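PDB 4MJE: probable glutaredoxin ssr2061 from Synechocystis sp., which probably acts as a glutathione-disulfide oxidoreductase, reducing low molecular weight disulfides and proteins in the presence of NADPH and glutathione reductase. Local coordinates for residues E19-S24 / Q44-D49; S15-I20 / I73-I78. The protein carries 1 engineered substitution. All blocks are in the same frame, centred on the assembly; numbering follows the deposited sequence.

Contact 1 of 2, residues E19-S24 / Q44-D49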
loop_
_atom_site.group_PDB
_atom_site.type_symbol
_atom_site.label_atom_id
_atom_site.label_comp_id
_atom_site.label_asym_id
_atom_site.label_seq_id
_atom_site.Cartn_x
_atom_site.Cartn_y
_atom_site.Cartn_z
ATOM N N GLU A 19 -0.209 0.512 -2.886
ATOM C CA GLU A 19 0.849 -0.267 -3.520
ATOM C C GLU A 19 1.831 -0.762 -2.480
ATOM O O GLU A 19 2.227 -0.008 -1.580
ATOM C CB GLU A 19 1.638 0.573 -4.523
ATOM C CG GLU A 19 0.804 1.205 -5.615
ATOM C CD GLU A 19 1.558 2.311 -6.314
ATOM O OE1 GLU A 19 2.152 2.059 -7.386
ATOM O OE2 GLU A 19 1.575 3.440 -5.791
ATOM N N ILE A 20 2.232 -2.017 -2.618
ATOM C CA ILE A 20 3.294 -2.546 -1.771
ATOM C C ILE A 20 4.262 -3.379 -2.594
ATOM O O ILE A 20 3.841 -4.273 -3.333
ATOM C CB ILE A 20 2.728 -3.377 -0.583
ATOM C CG1 ILE A 20 3.874 -3.844 0.318
ATOM C CG2 ILE A 20 1.852 -4.552 -1.046
ATOM C CD1 ILE A 20 3.442 -4.457 1.612
ATOM N N TYR A 21 5.549 -3.028 -2.502
ATOM C CA TYR A 21 6.626 -3.778 -3.123
ATOM C C TYR A 21 7.162 -4.814 -2.130
ATOM O O TYR A 21 7.421 -4.499 -0.961
ATOM C CB TYR A 21 7.798 -2.883 -3.540
ATOM C CG TYR A 21 7.535 -1.772 -4.529
ATOM C CD1 TYR A 21 8.037 -1.829 -5.823
ATOM C CD2 TYR A 21 6.875 -0.607 -4.141
ATOM C CE1 TYR A 21 7.849 -0.773 -6.710
ATOM C CE2 TYR A 21 6.688 0.440 -5.023
ATOM C CZ TYR A 21 7.175 0.347 -6.283
ATOM O OH TYR A 21 7.012 1.411 -7.138
ATOM N N THR A 22 7.328 -6.049 -2.597
ATOM C CA THR A 22 7.677 -7.141 -1.700
ATOM C C THR A 22 8.644 -8.135 -2.338
ATOM O O THR A 22 8.788 -8.203 -3.558
ATOM C CB THR A 22 6.439 -7.982 -1.347
ATOM O OG1 THR A 22 5.967 -8.595 -2.540
ATOM C CG2 THR A 22 5.330 -7.172 -0.733
ATOM N N TRP A 23 9.281 -8.928 -1.470
ATOM C CA TRP A 23 9.649 -10.289 -1.813
ATOM C C TRP A 23 8.642 -11.190 -1.095
ATOM O O TRP A 23 8.306 -10.956 0.062
ATOM C CB TRP A 23 11.097 -10.610 -1.399
ATOM C CG TRP A 23 12.105 -10.255 -2.434
ATOM C CD1 TRP A 23 11.932 -9.396 -3.482
ATOM C CD2 TRP A 23 13.453 -10.752 -2.531
ATOM N NE1 TRP A 23 13.086 -9.330 -4.229
ATOM C CE2 TRP A 23 14.030 -10.156 -3.666
ATOM C CE3 TRP A 23 14.225 -11.638 -1.763
ATOM C CZ2 TRP A 23 15.340 -10.422 -4.063
ATOM C CZ3 TRP A 23 15.526 -11.884 -2.153
ATOM C CH2 TRP A 23 16.069 -11.281 -3.286
ATOM N N SER A 24 8.146 -12.198 -1.803
ATOM C CA SER A 24 7.056 -13.041 -1.321
ATOM C C SER A 24 7.374 -13.703 0.007
ATOM O O SER A 24 6.497 -13.908 0.855
ATOM C CB SER A 24 6.715 -14.116 -2.356
ATOM O OG SER A 24 7.817 -14.940 -2.618
ATOM N N GLN A 44 -2.505 -3.374 -4.612
ATOM C CA GLN A 44 -1.646 -3.966 -5.638
ATOM C C GLN A 44 -0.304 -4.314 -5.000
ATOM O O GLN A 44 0.339 -3.464 -4.363
ATOM C CB GLN A 44 -1.455 -2.971 -6.786
ATOM C CG GLN A 44 -0.940 -3.578 -8.067
ATOM C CD GLN A 44 -1.953 -4.453 -8.765
ATOM O OE1 GLN A 44 -3.135 -4.454 -8.419
ATOM N NE2 GLN A 44 -1.499 -5.188 -9.775
ATOM N N GLU A 45 0.115 -5.562 -5.163
ATOM C CA GLU A 45 1.405 -6.004 -4.661
ATOM C C GLU A 45 2.353 -6.184 -5.838
ATOM O O GLU A 45 2.065 -6.923 -6.782
ATOM C CB GLU A 45 1.263 -7.339 -3.925
ATOM C CG GLU A 45 2.609 -7.961 -3.533
ATOM C CD GLU A 45 2.520 -9.363 -2.969
ATOM O OE1 GLU A 45 1.434 -10.002 -2.990
ATOM O OE2 GLU A 45 3.566 -9.852 -2.488
ATOM N N TYR A 46 3.489 -5.495 -5.769
ATOM C CA TYR A 46 4.537 -5.669 -6.757
ATOM C C TYR A 46 5.518 -6.672 -6.148
ATOM O O TYR A 46 6.384 -6.310 -5.372
ATOM C CB TYR A 46 5.214 -4.334 -7.040
ATOM C CG TYR A 46 4.282 -3.237 -7.448
ATOM C CD1 TYR A 46 3.231 -3.470 -8.332
ATOM C CD2 TYR A 46 4.447 -1.957 -6.976
ATOM C CE1 TYR A 46 2.384 -2.455 -8.733
ATOM C CE2 TYR A 46 3.604 -0.952 -7.359
ATOM C CZ TYR A 46 2.574 -1.199 -8.247
ATOM O OH TYR A 46 1.720 -0.214 -8.674
ATOM N N CYS A 47 5.304 -7.948 -6.432
ATOM C CA CYS A 47 6.221 -8.949 -5.961
ATOM C C CYS A 47 7.407 -9.021 -6.900
ATOM O O CYS A 47 7.282 -9.414 -8.064
ATOM C CB CYS A 47 5.520 -10.288 -5.819
ATOM S SG CYS A 47 6.555 -11.589 -5.250
ATOM N N ILE A 48 8.559 -8.619 -6.378
ATOM C CA ILE A 48 9.721 -8.408 -7.220
ATOM C C ILE A 48 10.844 -9.380 -6.897
ATOM O O ILE A 48 12.010 -9.072 -7.171
ATOM C CB ILE A 48 10.191 -6.916 -7.176
ATOM C CG1 ILE A 48 10.594 -6.477 -5.767
ATOM C CG2 ILE A 48 9.070 -6.006 -7.690
ATOM C CD1 ILE A 48 11.316 -5.107 -5.717
ATOM N N ASP A 49 10.497 -10.574 -6.397
ATOM C CA ASP A 49 11.478 -11.654 -6.179
ATOM C C ASP A 49 12.447 -11.745 -7.353
ATOM O O ASP A 49 12.028 -11.953 -8.490
ATOM C CB ASP A 49 10.809 -13.037 -6.074
ATOM C CG ASP A 49 9.886 -13.183 -4.895
ATOM O OD1 ASP A 49 9.481 -12.185 -4.285
ATOM O OD2 ASP A 49 9.558 -14.341 -4.576
#

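Contact 2 of 2, residues S15-I20 / I73-I78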
loop_
_atom_site.group_PDB
_atom_site.type_symbol
_atom_site.label_atom_id
_atom_site.label_comp_id
_atom_site.label_asym_id
_atom_site.label_seq_id
_atom_site.Cartn_x
_atom_site.Cartn_y
_atom_site.Cartn_z
ATOM N N SER A 15 -10.867 5.345 -6.415
ATOM C CA SER A 15 -10.617 4.927 -5.036
ATOM C C SER A 15 -9.133 5.012 -4.677
ATOM O O SER A 15 -8.305 5.354 -5.514
ATOM C CB SER A 15 -11.094 3.492 -4.829
ATOM O OG SER A 15 -10.443 2.617 -5.734
ATOM N N ALA A 16 -8.816 4.681 -3.426
ATOM C CA ALA A 16 -7.447 4.722 -2.940
ATOM C C ALA A 16 -6.559 3.822 -3.788
ATOM O O ALA A 16 -6.936 2.715 -4.158
ATOM C CB ALA A 16 -7.375 4.294 -1.466
ATOM N N LYS A 17 -5.387 4.341 -4.111
ATOM C CA LYS A 17 -4.348 3.594 -4.807
ATOM C C LYS A 17 -3.337 3.125 -3.750
ATOM O O LYS A 17 -2.602 3.940 -3.177
ATOM C CB LYS A 17 -3.715 4.521 -5.851
ATOM C CG LYS A 17 -2.640 3.888 -6.695
ATOM C CD LYS A 17 -1.916 4.956 -7.485
ATOM C CE LYS A 17 -0.785 4.390 -8.297
ATOM N NZ LYS A 17 -0.026 5.473 -8.974
ATOM N N ILE A 18 -3.326 1.825 -3.472
ATOM C CA ILE A 18 -2.477 1.252 -2.441
ATOM C C ILE A 18 -1.508 0.279 -3.088
ATOM O O ILE A 18 -1.921 -0.648 -3.780
ATOM C CB ILE A 18 -3.309 0.542 -1.362
ATOM C CG1 ILE A 18 -4.306 1.530 -0.738
ATOM C CG2 ILE A 18 -2.405 -0.048 -0.294
ATOM C CD1 ILE A 18 -5.369 0.902 0.135
ATOM N N GLU A 19 -0.209 0.512 -2.886
ATOM C CA GLU A 19 0.849 -0.267 -3.520
ATOM C C GLU A 19 1.831 -0.762 -2.480
ATOM O O GLU A 19 2.227 -0.008 -1.580
ATOM C CB GLU A 19 1.638 0.573 -4.523
ATOM C CG GLU A 19 0.804 1.205 -5.615
ATOM C CD GLU A 19 1.558 2.311 -6.314
ATOM O OE1 GLU A 19 2.152 2.059 -7.386
ATOM O OE2 GLU A 19 1.575 3.440 -5.791
ATOM N N ILE A 20 2.232 -2.017 -2.618
ATOM C CA ILE A 20 3.294 -2.546 -1.771
ATOM C C ILE A 20 4.262 -3.379 -2.594
ATOM O O ILE A 20 3.841 -4.273 -3.333
ATOM C CB ILE A 20 2.728 -3.377 -0.583
ATOM C CG1 ILE A 20 3.874 -3.844 0.318
ATOM C CG2 ILE A 20 1.852 -4.552 -1.046
ATOM C CD1 ILE A 20 3.442 -4.457 1.612
ATOM N N ILE A 73 0.550 4.994 -0.588
ATOM C CA ILE A 73 -0.894 5.205 -0.578
ATOM C C ILE A 73 -1.166 6.540 -1.252
ATOM O O ILE A 73 -0.614 7.559 -0.841
ATOM C CB ILE A 73 -1.471 5.209 0.856
ATOM C CG1 ILE A 73 -1.246 3.858 1.534
ATOM C CG2 ILE A 73 -2.977 5.521 0.841
ATOM C CD1 ILE A 73 -1.597 3.870 3.007
ATOM N N ASP A 74 -2.006 6.527 -2.281
ATOM C CA ASP A 74 -2.284 7.699 -3.109
ATOM C C ASP A 74 -1.019 8.432 -3.504
ATOM O O ASP A 74 -0.921 9.650 -3.450
ATOM C CB ASP A 74 -3.276 8.620 -2.419
ATOM C CG ASP A 74 -4.672 8.056 -2.440
ATOM O OD1 ASP A 74 -4.930 7.173 -3.303
ATOM O OD2 ASP A 74 -5.497 8.477 -1.601
ATOM N N ASP A 75 -0.046 7.621 -3.891
ATOM C CA ASP A 75 1.222 8.055 -4.459
ATOM C C ASP A 75 2.195 8.605 -3.434
ATOM O O ASP A 75 3.314 8.951 -3.788
ATOM C CB ASP A 75 1.021 9.040 -5.632
ATOM C CG ASP A 75 0.452 8.366 -6.856
ATOM O OD1 ASP A 75 0.782 7.192 -7.104
ATOM O OD2 ASP A 75 -0.326 9.011 -7.572
ATOM N N GLN A 76 1.796 8.646 -2.167
ATOM C CA GLN A 76 2.707 9.063 -1.108
ATOM C C GLN A 76 3.452 7.871 -0.523
ATOM O O GLN A 76 2.854 6.851 -0.196
ATOM C CB GLN A 76 1.934 9.753 0.008
ATOM C CG GLN A 76 2.845 10.247 1.107
ATOM C CD GLN A 76 2.094 10.889 2.248
ATOM O OE1 GLN A 76 0.970 10.495 2.578
ATOM N NE2 GLN A 76 2.708 11.895 2.859
ATOM N N HIS A 77 4.763 8.005 -0.373
ATOM C CA HIS A 77 5.576 6.988 0.263
ATOM C C HIS A 77 5.292 6.954 1.760
ATOM O O HIS A 77 5.539 7.914 2.474
ATOM C CB HIS A 77 7.044 7.310 0.026
ATOM C CG HIS A 77 7.977 6.237 0.484
ATOM N ND1 HIS A 77 9.237 6.499 0.970
ATOM C CD2 HIS A 77 7.826 4.899 0.525
ATOM C CE1 HIS A 77 9.821 5.360 1.290
ATOM N NE2 HIS A 77 8.987 4.375 1.028
ATOM N N ILE A 78 4.761 5.839 2.228
ATOM C CA ILE A 78 4.453 5.636 3.647
ATOM C C ILE A 78 5.638 5.037 4.398
ATOM O O ILE A 78 5.886 5.370 5.558
ATOM C CB ILE A 78 3.217 4.717 3.796
ATOM C CG1 ILE A 78 2.041 5.272 2.989
ATOM C CG2 ILE A 78 2.847 4.526 5.264
ATOM C CD1 ILE A 78 1.641 6.687 3.372
HETATM O O HOH W 1 0.001 4.810 -4.032
HETATM O O HOH W 2 -2.137 8.175 -9.435
#

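Contact 1 of 2, residues E19-S24 / Q44-D49
Tyr46 has the largest share of this parallel strand pair, whose backbone bonds alternate from Ile20 N-Gln44 O to Ile48 N-Thr22 O; its ring lies beside that of Tyr21 on one face of the sheet. The Tyr46 edge points into the Tyr21 face, CD2 sitting 3.5 Å above the centre of that ring with the planes 68° apart, a T-shaped stack. Tyr46 OH donates to Glu19 OE1 at 2.6 Å, using the anti lone pair of a carboxylate nearly perpendicular to the ring; Arg61, on helix 52-61, forms a salt bridge with Glu19 OE2 and hydrogen-bonds Tyr21 OH. An alanine at Tyr46 would remove ring and hydroxyl together, and would probably loosen both Tyr21 and the Glu19 carboxylate.

Beyond the strands, Asp49 grips the 19-24 segment with both oxygens. Asp49 OD1 accepts from Ser24 N at 2.8 Å and OD2 from Ser24 OG at 2.7 Å, each through its syn lone pair, while Asp49 CA packs over the five-membered ring of Trp23. On the opposite face from the tyrosines, Thr22 OG1 donates to Glu45 OE2 at 2.7 Å; the Thr22 side chain also touches Cys29 of the probable redox pair. Three carboxylates thus each accept a hydroxyl hydrogen bond, consistent with their being ionised.

Contact 2 of 2, residues S15-I20 / I73-I78
Only one residue pair makes a beta bridge here: Ile18 and Ile73 face each other as an antiparallel non-hydrogen-bonded pair, their CA atoms 4.7 Å apart. Just beyond it, Asp74 N donates to Lys17 O at 2.8 Å, in the plane of the carbonyl, and Ile73 CA adds a C-H contact to the same oxygen. The second segment then reverses in a type I' turn from Ile73 to Gln76, closed by backbone bonds in both directions between those two residues. Asp74 and Asp75 occupy its corners, both with positive phi.

Both corner side chains reach back to the first segment. Asp74 OD1 accepts from Lys17 N at 3.0 Å, with an almost straight N-H...O angle of 177°, although the donor stands above the carboxylate plane. Asp75 meets the other end of the lysine. The Lys17 chain is fully extended, CG anti to the backbone N (chi1 -178°), so that CD and CE run past Asp75 OD1 before NZ closes a salt bridge to it of 2.7 Å, on the syn lone pair. Asp75 OD2 accepts from a water that NZ contacts weakly.

Glu19 OE2 lies 4.1 Å from Asp75 OD1, a pairing of like charges that Lys17, with Arg61 salt-bridged to Glu19, probably offsets; the other oxygen, Glu19 OE1, is held by Tyr46. A second water donates to Glu19 OE2 at 2.7 Å and to Lys17 O while accepting from Asp75 N, tying the turn to the strand. On the face of the sheet that carries Ile18 and Ile73, the two only just touch, and Leu97 of helix 93-97 packs on both.

This is a tight beta hairpin, strands 70-73 and 76-79, whose two-residue turn clasps Lys17, just ahead of the central strand 18-22, as part of the mixed sheet of the thioredoxin fold.

Overall arrangement
Strand 18-22 serves both contacts, with Glu19 and Ile20 common to the two segment pairs. Contact 1 joins it to the edge strand 44-47 through the beta-alpha-beta unit that includes helix 27-39; contact 2 meets the hairpin on its other side, 53 residues away in sequence. Both are partly buried, yet contact 1 is a continuous parallel pairing with more than twice the buried surface, combining aromatic packing with hydroxyl-carboxylate bonds. Contact 2, closer to the centre of the chain, has a single bridge and relies on a lysine, two turn aspartates and water. Glu19 connects them: one carboxylate oxygen serves contact 1, the other the water of contact 2.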